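Long-range contacts in phosphoribosylaminoimidazole carboxylase, ATPase subunit (Thermus thermophilus, PDB 3AW8), which probably catalyses the ATP-dependent carboxylation of 5-aminoimidazole ribonucleotide by hydrogencarbonate to N5-carboxyaminoimidazole ribonucleotide in purine biosynthesis: residues F67-V72 / V93-L98; Q105-P110 / L231-A236; L132-K137 / L169-F174; Q223-A228 / G251-F256. All blocks are in the same frame, centred on the assembly; numbering follows the deposited sequence.

Interaction 1 (F67-V72 / V93-L98); sequences FENVPV and VAQDRL
A94, near the end of helix 88-94, faces E68. The approach is loose: E68 OE2 comes to 4.1 Å from A94 O. The other carboxylate oxygen of E68, OE1, has its stronger partner outside, in a salt bridge with R262.

Q95 carries the contact. Its CG stands anti to the carbonyl carbon (chi1 -63°), and the chain then runs extended into the turn at N69. NE2 gives two hydrogen bonds there, one with each of its hydrogens. One goes to E68 O at 2.9 Å, with an N-H...O angle of 156° and the acceptor in the plane of the Q95 amide. The other goes to V70 O at 3.0 Å and 153°, with NE2 standing above the plane of that carbonyl. The amide is thus gripped by two backbone oxygens that flank N69, which should fix its rotation. The receiving loop begins with a type I turn from F67 to V70, closed by V70 N to F67 O at 3.1 Å. Q95 OE1 lies 4.2 Å from V72 CB.

D96 turns to the next helix. It is the N-cap, and OD1 takes a weak bond from L98 N at 3.0 Å. R97 follows and takes no part here; outside the two segments, its NH2 forms a salt bridge with the phosphate oxygen O3P of the bound AMP.

The contact joins the loop after strand 62-65 to the break between helices 88-94 and 97-107. V70 and V72 also touch helix 88-94, while E68 and A94 lean on strand 253-260.

Interaction 2 (Q105-P110 / L231-A236); sequences QGLGVP and LRAMEA
A Schellman motif ends helix 97-107 at L107 and G108, and this helix end sits against R232, A233 and A236 of helix 220-237. G108 leaves the helix with positive phi (96°). At these backbone angles a side chain would press against the carbonyl of L107, which explains the glycine.

L107 does most of the packing, and its two methyls divide the work. CD1 lies 3.5 Å from A233 CA and also meets A233 CB. CD2 lies 3.7 Å from A236 CB and 4.0 Å from R232 O. The leucine therefore rests on the backbone and two small side chains of the second helix.

R232 reaches back to the end of the first helix. Its chain bends at chi2 and chi3, and NE approaches L107 O at 3.0 Å. The N-H...O angle is only 130°, so the bond is weak. R232 CD lies 3.5 Å from the same oxygen, and NH2 passes 3.9 Å from G108 O. The positive guanidinium would suit the partly negative end of a helix. An alanine at R232 would probably leave L107 O without this donor and open a gap beside G108, although the L107 methyls would keep their alanine partners.

V109 adds a flank, with CG1 4.4 Å from R232 NH2, and is also covered by F104, Y229 and F256. The arrangement is that of a glycine-capped helix C-terminus packed on a neighbouring helix, where the chain turns towards strand 114-117.

Interaction 3 (L132-K137 / L169-F174); sequences LPALLK and LILEGF. With AMP (adenosine monophosphate), chain C.
K137 and I170 are a hydrogen-bonded pair of two antiparallel strands, and their side chains lie alongside each other, pointing the same way. The CB of K137 leaves the sheet on the face that also carries L135 and E172. CG packs on I170 CG2 at 3.8 Å. CD lies against the R97 side chain. The chain is fully extended from CG on, with NZ anti (chi4 -179°). CE passes close to the E172 carboxylate, but the position of OE2 is doubtful. NZ reaches AMP N7 in a weak hydrogen bond of 3.1 Å and also forms a salt bridge with E172, whose exact length is uncertain for the same reason.

L135 and F174 line the adenine from this contact. L135 CD2 lies 3.5 Å from AMP C5. AMP C2 lies over one face of the F174 ring, 3.8 Å from CE1.

The backbones hold this face in place. L135 N gives to E172 O and E172 N to L135 O, both at 2.7 Å and nearly straight. K137 and I170 exchange a second pair of bonds. On the other face, L136 CD1 packs on L171 CD2, towards helix 154-161.

The chemistry is consistent with a site for adenine: a lysine gives a weak bond to N7, and apolar groups contact the ring. This agrees with adenine binding in ATP-grasp enzymes, where ATP probably occupies the same pocket.

Interaction 4 (Q223-A228 / G251-F256); sequences QKKAEA and GEELLF
K225 and E253 make the ionic part of the contact. K225 NZ lies 3.3 Å from E253 OE1, a salt bridge whose hydrogen bond is weak. The two side chains cross at about a right angle, and E253 bends at chi2 to bring its carboxylate round. NZ has a stronger partner on its own helix, the hydroxyl of Y229. L254 N is also near NZ, but both are donors and do not bond.

The van der Waals part follows the lysine chain. K225 CG is anti to the backbone N (chi1 -160°), and the chain stays extended as far as CE. CE lies 3.6 Å from E252 O. The K225 and L254 side chains slide past each other in opposite directions, with NZ 3.8 Å from L254 CB.

The apolar part belongs to L254. Its CD1 meets A226 CB at 3.8 Å and A226 N at 3.7 Å, and it brushes CB and CG of K225. L222, Y229 and V181 cover more of this leucine.

An alanine at K225 would probably leave E253 without its counter-charge and Y229 without this partner, and take away the CG and NZ contacts with L254.

The axes of segments 223-228 and 253-256 are 24° apart and come within 9.5 Å. A helix packed nearly along the strands of an antiparallel sheet, here against outer strand 253-260 and, through A226, strands 179-187 and 193-204, is typical of the layered ATP-grasp fold.

From the N terminus, interaction 1 closes first. It folds 67-72 onto 93-98 around helices 72-81 and 88-94, and so ties the loop after strand 62-65 to the junction just before helix 97-107. Interaction 2 begins at the end of that helix and makes a long closure to 231-236. Interaction 3 closes entirely within this span and pairs the two inner strands of the small antiparallel sheet. Interaction 4 crosses interaction 2: 223-228 precedes 231-236 on helix 220-237, and strand segment 251-256 comes after both. Interactions 2 and 4 touch through P110 O and F256 N, 2.7 Å apart. Interactions 1 and 3 touch where R97 packs on K137, beside the AMP site.

Interaction 1 (F67-V72 / V93-L98)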
# COMPACT_ATOMS: atom_id res chain seq x y z
N PHE A 67 4.50 -7.26 18.67
CA PHE A 67 3.98 -7.03 20.01
C PHE A 67 5.20 -6.77 20.90
O PHE A 67 5.94 -7.71 21.22
CB PHE A 67 3.23 -8.28 20.45
CG PHE A 67 2.75 -8.26 21.86
CD1 PHE A 67 2.42 -9.44 22.50
CD2 PHE A 67 2.59 -7.06 22.55
CE1 PHE A 67 1.95 -9.45 23.81
CE2 PHE A 67 2.11 -7.05 23.86
CZ PHE A 67 1.80 -8.25 24.49
N GLU A 68 5.42 -5.52 21.30
CA GLU A 68 6.61 -5.16 22.10
C GLU A 68 6.77 -5.84 23.47
O GLU A 68 7.89 -5.93 23.98
CB GLU A 68 6.69 -3.64 22.31
CG GLU A 68 8.11 -3.15 22.59
CD GLU A 68 8.17 -1.70 23.06
OE1 GLU A 68 7.31 -0.90 22.64
OE2 GLU A 68 9.09 -1.37 23.85
N ASN A 69 5.67 -6.29 24.06
CA ASN A 69 5.76 -6.94 25.35
C ASN A 69 5.68 -8.45 25.24
O ASN A 69 5.42 -9.14 26.23
CB ASN A 69 4.67 -6.44 26.29
CG ASN A 69 5.10 -5.21 27.05
OD1 ASN A 69 6.29 -4.93 27.17
ND2 ASN A 69 4.13 -4.47 27.57
N VAL A 70 5.91 -8.97 24.04
CA VAL A 70 5.88 -10.40 23.84
C VAL A 70 6.90 -11.02 24.79
O VAL A 70 8.00 -10.48 24.98
CB VAL A 70 6.26 -10.77 22.39
CG1 VAL A 70 7.72 -10.41 22.11
CG2 VAL A 70 6.00 -12.25 22.16
N PRO A 71 6.55 -12.16 25.42
CA PRO A 71 7.44 -12.86 26.36
C PRO A 71 8.74 -13.21 25.66
O PRO A 71 8.73 -13.94 24.67
CB PRO A 71 6.65 -14.10 26.73
CG PRO A 71 5.24 -13.63 26.64
CD PRO A 71 5.24 -12.84 25.36
N VAL A 72 9.86 -12.70 26.15
CA VAL A 72 11.14 -13.00 25.52
C VAL A 72 11.40 -14.51 25.51
O VAL A 72 12.18 -15.02 24.70
CB VAL A 72 12.30 -12.29 26.24
CG1 VAL A 72 12.54 -12.94 27.58
CG2 VAL A 72 13.55 -12.33 25.39
N VAL A 93 16.68 -5.91 26.42
CA VAL A 93 17.07 -4.53 26.70
C VAL A 93 15.87 -3.60 26.76
O VAL A 93 15.69 -2.86 27.73
CB VAL A 93 18.04 -4.00 25.62
CG1 VAL A 93 18.38 -2.55 25.90
CG2 VAL A 93 19.31 -4.84 25.59
N ALA A 94 15.03 -3.64 25.73
CA ALA A 94 13.87 -2.77 25.62
C ALA A 94 12.73 -3.00 26.60
O ALA A 94 11.90 -2.11 26.80
CB ALA A 94 13.33 -2.82 24.20
N GLN A 95 12.67 -4.17 27.22
CA GLN A 95 11.59 -4.46 28.15
C GLN A 95 11.88 -4.11 29.61
O GLN A 95 11.05 -4.36 30.49
CB GLN A 95 11.17 -5.93 28.01
CG GLN A 95 10.61 -6.30 26.64
CD GLN A 95 9.96 -7.68 26.61
OE1 GLN A 95 10.47 -8.64 27.19
NE2 GLN A 95 8.83 -7.79 25.93
N ASP A 96 13.05 -3.53 29.88
CA ASP A 96 13.40 -3.14 31.24
C ASP A 96 13.96 -1.72 31.20
O ASP A 96 15.04 -1.49 30.66
CB ASP A 96 14.46 -4.08 31.81
CG ASP A 96 14.71 -3.83 33.28
OD1 ASP A 96 14.66 -2.66 33.72
OD2 ASP A 96 14.97 -4.82 34.00
N ARG A 97 13.23 -0.78 31.79
CA ARG A 97 13.65 0.62 31.77
C ARG A 97 15.09 0.86 32.22
O ARG A 97 15.80 1.66 31.61
CB ARG A 97 12.71 1.49 32.60
CG ARG A 97 11.35 1.70 31.97
CD ARG A 97 10.63 2.86 32.64
NE ARG A 97 9.40 3.25 31.94
CZ ARG A 97 8.29 2.53 31.92
NH1 ARG A 97 8.23 1.37 32.56
NH2 ARG A 97 7.22 2.97 31.25
N LEU A 98 15.51 0.19 33.29
CA LEU A 98 16.87 0.35 33.78
C LEU A 98 17.86 -0.24 32.78
O LEU A 98 18.85 0.40 32.41
CB LEU A 98 17.05 -0.32 35.14
CG LEU A 98 18.49 -0.43 35.65
CD1 LEU A 98 19.20 0.91 35.57
CD2 LEU A 98 18.48 -0.92 37.08

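Interaction 2 (Q105-P110 / L231-A236)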
# COMPACT_ATOMS: atom_id res chain seq x y z
N GLN A 105 23.28 4.49 27.97
CA GLN A 105 24.23 5.28 28.74
C GLN A 105 25.62 4.72 28.48
O GLN A 105 26.60 5.45 28.46
CB GLN A 105 23.90 5.21 30.23
CG GLN A 105 25.01 5.75 31.12
CD GLN A 105 24.64 5.73 32.59
OE1 GLN A 105 23.90 6.60 33.05
NE2 GLN A 105 25.13 4.74 33.32
N GLY A 106 25.69 3.41 28.27
CA GLY A 106 26.96 2.76 28.00
C GLY A 106 27.46 2.94 26.58
O GLY A 106 28.63 2.70 26.30
N LEU A 107 26.58 3.35 25.68
CA LEU A 107 26.96 3.56 24.29
C LEU A 107 27.48 4.98 24.10
O LEU A 107 28.05 5.32 23.06
CB LEU A 107 25.76 3.33 23.36
CG LEU A 107 25.32 1.88 23.17
CD1 LEU A 107 24.04 1.85 22.35
CD2 LEU A 107 26.43 1.10 22.46
N GLY A 108 27.29 5.80 25.12
CA GLY A 108 27.76 7.17 25.06
C GLY A 108 26.67 8.13 24.62
O GLY A 108 26.96 9.22 24.12
N VAL A 109 25.41 7.73 24.80
CA VAL A 109 24.31 8.59 24.41
C VAL A 109 23.63 9.16 25.67
O VAL A 109 23.36 8.44 26.63
CB VAL A 109 23.26 7.83 23.53
CG1 VAL A 109 23.97 6.95 22.52
CG2 VAL A 109 22.34 7.01 24.40
N PRO A 110 23.38 10.47 25.67
CA PRO A 110 22.74 11.18 26.78
C PRO A 110 21.40 10.58 27.20
O PRO A 110 20.60 10.17 26.37
CB PRO A 110 22.59 12.60 26.24
CG PRO A 110 23.77 12.74 25.34
CD PRO A 110 23.78 11.42 24.61
N LEU A 231 23.12 4.25 15.10
CA LEU A 231 24.08 3.33 14.52
C LEU A 231 24.77 2.55 15.63
O LEU A 231 24.98 1.33 15.54
CB LEU A 231 25.12 4.09 13.70
CG LEU A 231 25.51 3.50 12.35
CD1 LEU A 231 26.65 4.31 11.77
CD2 LEU A 231 25.91 2.04 12.49
N ARG A 232 25.12 3.26 16.69
CA ARG A 232 25.79 2.63 17.81
C ARG A 232 24.91 1.54 18.43
O ARG A 232 25.37 0.42 18.67
CB ARG A 232 26.17 3.68 18.86
CG ARG A 232 27.31 4.59 18.40
CD ARG A 232 28.19 5.05 19.58
NE ARG A 232 27.72 6.28 20.21
CZ ARG A 232 27.84 7.49 19.66
NH1 ARG A 232 28.42 7.64 18.47
NH2 ARG A 232 27.38 8.55 20.31
N ALA A 233 23.65 1.86 18.65
CA ALA A 233 22.72 0.91 19.24
C ALA A 233 22.52 -0.33 18.37
O ALA A 233 22.63 -1.46 18.86
CB ALA A 233 21.38 1.59 19.49
N MET A 234 22.24 -0.13 17.09
CA MET A 234 22.02 -1.25 16.18
C MET A 234 23.21 -2.21 16.06
O MET A 234 23.04 -3.43 16.10
CB MET A 234 21.63 -0.75 14.78
CG MET A 234 20.28 -0.05 14.72
SD MET A 234 19.77 0.31 13.03
CE MET A 234 20.39 1.97 12.81
N GLU A 235 24.41 -1.66 15.92
CA GLU A 235 25.61 -2.49 15.80
C GLU A 235 25.95 -3.17 17.11
O GLU A 235 26.43 -4.30 17.12
CB GLU A 235 26.78 -1.65 15.32
CG GLU A 235 26.50 -0.98 14.00
CD GLU A 235 27.74 -0.43 13.33
OE1 GLU A 235 28.43 0.41 13.95
OE2 GLU A 235 28.03 -0.86 12.19
N ALA A 236 25.68 -2.50 18.22
CA ALA A 236 25.94 -3.07 19.53
C ALA A 236 25.07 -4.30 19.74
O ALA A 236 25.48 -5.25 20.41
CB ALA A 236 25.65 -2.04 20.61

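Interaction 3 (L132-K137 / L169-F174)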
# COMPACT_ATOMS: atom_id res chain seq x y z
N LEU A 132 14.52 16.97 41.42
CA LEU A 132 13.13 17.08 41.82
C LEU A 132 12.51 18.33 41.21
O LEU A 132 13.12 19.40 41.24
CB LEU A 132 13.00 17.13 43.34
CG LEU A 132 12.40 15.91 44.03
CD1 LEU A 132 12.38 16.12 45.54
CD2 LEU A 132 11.00 15.67 43.51
N PRO A 133 11.31 18.21 40.63
CA PRO A 133 10.52 16.98 40.53
C PRO A 133 11.22 15.88 39.73
O PRO A 133 12.33 16.07 39.22
CB PRO A 133 9.23 17.45 39.87
CG PRO A 133 9.08 18.84 40.39
CD PRO A 133 10.49 19.38 40.24
N ALA A 134 10.56 14.73 39.62
CA ALA A 134 11.11 13.61 38.88
C ALA A 134 10.05 12.53 38.74
O ALA A 134 8.95 12.66 39.27
CB ALA A 134 12.33 13.06 39.61
N LEU A 135 10.39 11.47 38.01
CA LEU A 135 9.45 10.37 37.81
C LEU A 135 9.94 9.08 38.43
O LEU A 135 11.14 8.80 38.46
CB LEU A 135 9.19 10.12 36.33
CG LEU A 135 8.50 11.21 35.51
CD1 LEU A 135 9.48 12.35 35.26
CD2 LEU A 135 8.03 10.62 34.20
N LEU A 136 8.99 8.30 38.92
CA LEU A 136 9.28 7.01 39.52
C LEU A 136 8.40 6.04 38.76
O LEU A 136 7.17 6.14 38.81
CB LEU A 136 8.90 7.02 41.00
CG LEU A 136 9.37 5.83 41.83
CD1 LEU A 136 10.89 5.88 41.96
CD2 LEU A 136 8.72 5.88 43.21
N LYS A 137 9.02 5.11 38.04
CA LYS A 137 8.25 4.14 37.26
C LYS A 137 8.75 2.71 37.35
O LYS A 137 9.94 2.46 37.52
CB LYS A 137 8.18 4.59 35.80
CG LYS A 137 9.38 5.39 35.34
CD LYS A 137 9.11 6.02 33.98
CE LYS A 137 10.19 7.03 33.63
NZ LYS A 137 9.94 7.68 32.31
N LEU A 169 11.74 -0.59 40.64
CA LEU A 169 11.34 0.68 40.07
C LEU A 169 12.56 1.50 39.69
O LEU A 169 13.68 1.20 40.09
CB LEU A 169 10.49 1.45 41.08
CG LEU A 169 9.34 0.66 41.72
CD1 LEU A 169 8.65 1.53 42.76
CD2 LEU A 169 8.35 0.21 40.66
N ILE A 170 12.34 2.55 38.90
CA ILE A 170 13.43 3.41 38.46
C ILE A 170 13.08 4.88 38.69
O ILE A 170 11.93 5.29 38.51
CB ILE A 170 13.75 3.17 36.97
CG1 ILE A 170 14.91 4.07 36.54
CG2 ILE A 170 12.51 3.43 36.13
CD1 ILE A 170 15.38 3.80 35.13
N LEU A 171 14.08 5.65 39.11
CA LEU A 171 13.87 7.07 39.37
C LEU A 171 14.52 7.87 38.24
O LEU A 171 15.73 7.76 38.00
CB LEU A 171 14.50 7.45 40.72
CG LEU A 171 14.10 8.73 41.48
CD1 LEU A 171 14.59 9.96 40.74
CD2 LEU A 171 12.59 8.77 41.65
N GLU A 172 13.70 8.64 37.54
CA GLU A 172 14.18 9.46 36.43
C GLU A 172 13.97 10.93 36.73
O GLU A 172 12.91 11.34 37.20
CB GLU A 172 13.43 9.11 35.13
CG GLU A 172 13.98 7.90 34.37
CD GLU A 172 13.28 7.69 33.03
OE1 GLU A 172 13.22 8.64 32.22
OE2 GLU A 172 12.81 6.55 32.77
N GLY A 173 15.00 11.73 36.45
CA GLY A 173 14.89 13.15 36.69
C GLY A 173 14.06 13.84 35.63
O GLY A 173 14.45 13.86 34.46
N PHE A 174 12.92 14.38 36.04
CA PHE A 174 12.02 15.09 35.12
C PHE A 174 12.86 15.96 34.19
O PHE A 174 13.82 16.60 34.63
CB PHE A 174 11.05 15.98 35.90
CG PHE A 174 10.10 16.75 35.02
CD1 PHE A 174 8.82 16.25 34.77
CD2 PHE A 174 10.47 17.96 34.45
CE1 PHE A 174 7.93 16.95 33.95
CE2 PHE A 174 9.59 18.67 33.64
CZ PHE A 174 8.31 18.17 33.38
P AMP C . 6.28 6.20 28.66
O1P AMP C . 6.11 5.71 27.26
O2P AMP C . 7.81 6.67 28.88
O3P AMP C . 5.91 5.02 29.69
O5' AMP C . 5.28 7.46 28.93
C5' AMP C . 5.64 8.53 28.03
C4' AMP C . 4.91 9.82 28.45
O4' AMP C . 5.36 10.29 29.76
C3' AMP C . 5.16 10.96 27.45
O3' AMP C . 3.95 11.69 27.20
C2' AMP C . 6.24 11.83 28.10
O2' AMP C . 6.03 13.22 27.83
C1' AMP C . 6.15 11.51 29.61
N9 AMP C . 7.51 11.32 30.19
C8 AMP C . 8.20 10.14 30.29
N7 AMP C . 9.36 10.34 30.85
C5 AMP C . 9.49 11.64 31.16
C6 AMP C . 10.51 12.43 31.76
N6 AMP C . 11.69 11.85 32.19
N1 AMP C . 10.29 13.76 31.91
C2 AMP C . 9.16 14.34 31.50
N3 AMP C . 8.18 13.63 30.93
C4 AMP C . 8.30 12.30 30.74

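Interaction 4 (Q223-A228 / G251-F256)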
# COMPACT_ATOMS: atom_id res chain seq x y z
N GLN A 223 20.09 15.69 12.89
CA GLN A 223 19.86 14.43 12.18
C GLN A 223 21.03 13.47 12.37
O GLN A 223 20.85 12.35 12.85
CB GLN A 223 19.66 14.68 10.68
CG GLN A 223 18.22 14.56 10.22
CD GLN A 223 17.66 13.16 10.39
OE1 GLN A 223 16.48 12.98 10.65
NE2 GLN A 223 18.51 12.15 10.22
N LYS A 224 22.22 13.93 12.00
CA LYS A 224 23.42 13.11 12.14
C LYS A 224 23.60 12.64 13.57
O LYS A 224 24.05 11.52 13.82
CB LYS A 224 24.64 13.91 11.68
CG LYS A 224 25.03 13.70 10.22
CD LYS A 224 23.87 13.99 9.27
CE LYS A 224 24.28 13.73 7.82
NZ LYS A 224 24.77 12.34 7.61
N LYS A 225 23.25 13.51 14.51
CA LYS A 225 23.37 13.22 15.94
C LYS A 225 22.53 11.98 16.26
O LYS A 225 23.05 10.98 16.78
CB LYS A 225 22.87 14.44 16.74
CG LYS A 225 23.34 14.52 18.20
CD LYS A 225 23.01 15.90 18.79
CE LYS A 225 23.49 16.09 20.24
NZ LYS A 225 22.75 15.27 21.24
N ALA A 226 21.25 12.04 15.92
CA ALA A 226 20.32 10.94 16.15
C ALA A 226 20.77 9.68 15.41
O ALA A 226 20.78 8.58 15.97
CB ALA A 226 18.93 11.34 15.69
N GLU A 227 21.14 9.84 14.15
CA GLU A 227 21.57 8.70 13.35
C GLU A 227 22.81 8.05 13.96
O GLU A 227 22.94 6.82 13.94
CB GLU A 227 21.86 9.15 11.92
CG GLU A 227 20.62 9.64 11.19
CD GLU A 227 20.86 9.87 9.71
OE1 GLU A 227 21.37 8.95 9.05
OE2 GLU A 227 20.54 10.97 9.20
N ALA A 228 23.70 8.87 14.51
CA ALA A 228 24.92 8.37 15.12
C ALA A 228 24.59 7.50 16.34
O ALA A 228 25.11 6.39 16.49
CB ALA A 228 25.79 9.54 15.54
N GLY A 251 16.95 22.05 23.76
CA GLY A 251 17.88 22.91 23.05
C GLY A 251 18.34 22.23 21.78
O GLY A 251 17.60 22.15 20.79
N GLU A 252 19.57 21.74 21.80
CA GLU A 252 20.15 21.04 20.66
C GLU A 252 20.70 19.72 21.15
O GLU A 252 21.59 19.12 20.54
CB GLU A 252 21.27 21.87 20.03
CG GLU A 252 20.76 23.01 19.15
CD GLU A 252 19.84 22.51 18.04
OE1 GLU A 252 20.30 21.70 17.19
OE2 GLU A 252 18.67 22.93 18.01
N GLU A 253 20.17 19.28 22.28
CA GLU A 253 20.57 18.02 22.88
C GLU A 253 19.48 16.97 22.77
O GLU A 253 18.29 17.28 22.81
CB GLU A 253 20.97 18.23 24.34
CG GLU A 253 22.34 18.86 24.49
CD GLU A 253 23.40 18.10 23.71
OE1 GLU A 253 23.57 16.89 23.98
OE2 GLU A 253 24.04 18.71 22.83
N LEU A 254 19.91 15.72 22.63
CA LEU A 254 18.99 14.59 22.53
C LEU A 254 19.26 13.65 23.70
O LEU A 254 20.38 13.19 23.89
CB LEU A 254 19.22 13.84 21.21
CG LEU A 254 18.93 14.51 19.87
CD1 LEU A 254 19.31 13.56 18.74
CD2 LEU A 254 17.46 14.89 19.77
N LEU A 255 18.21 13.37 24.48
CA LEU A 255 18.32 12.46 25.62
C LEU A 255 17.47 11.22 25.34
O LEU A 255 16.25 11.31 25.20
CB LEU A 255 17.81 13.15 26.89
CG LEU A 255 18.37 14.53 27.24
CD1 LEU A 255 17.72 15.02 28.52
CD2 LEU A 255 19.89 14.45 27.39
N PHE A 256 18.12 10.06 25.26
CA PHE A 256 17.40 8.81 25.00
C PHE A 256 16.29 8.59 26.01
O PHE A 256 16.53 8.64 27.21
CB PHE A 256 18.36 7.62 25.06
CG PHE A 256 17.66 6.29 25.08
CD1 PHE A 256 17.17 5.73 23.91
CD2 PHE A 256 17.46 5.61 26.28
CE1 PHE A 256 16.49 4.50 23.94
CE2 PHE A 256 16.78 4.39 26.31
CZ PHE A 256 16.30 3.84 25.14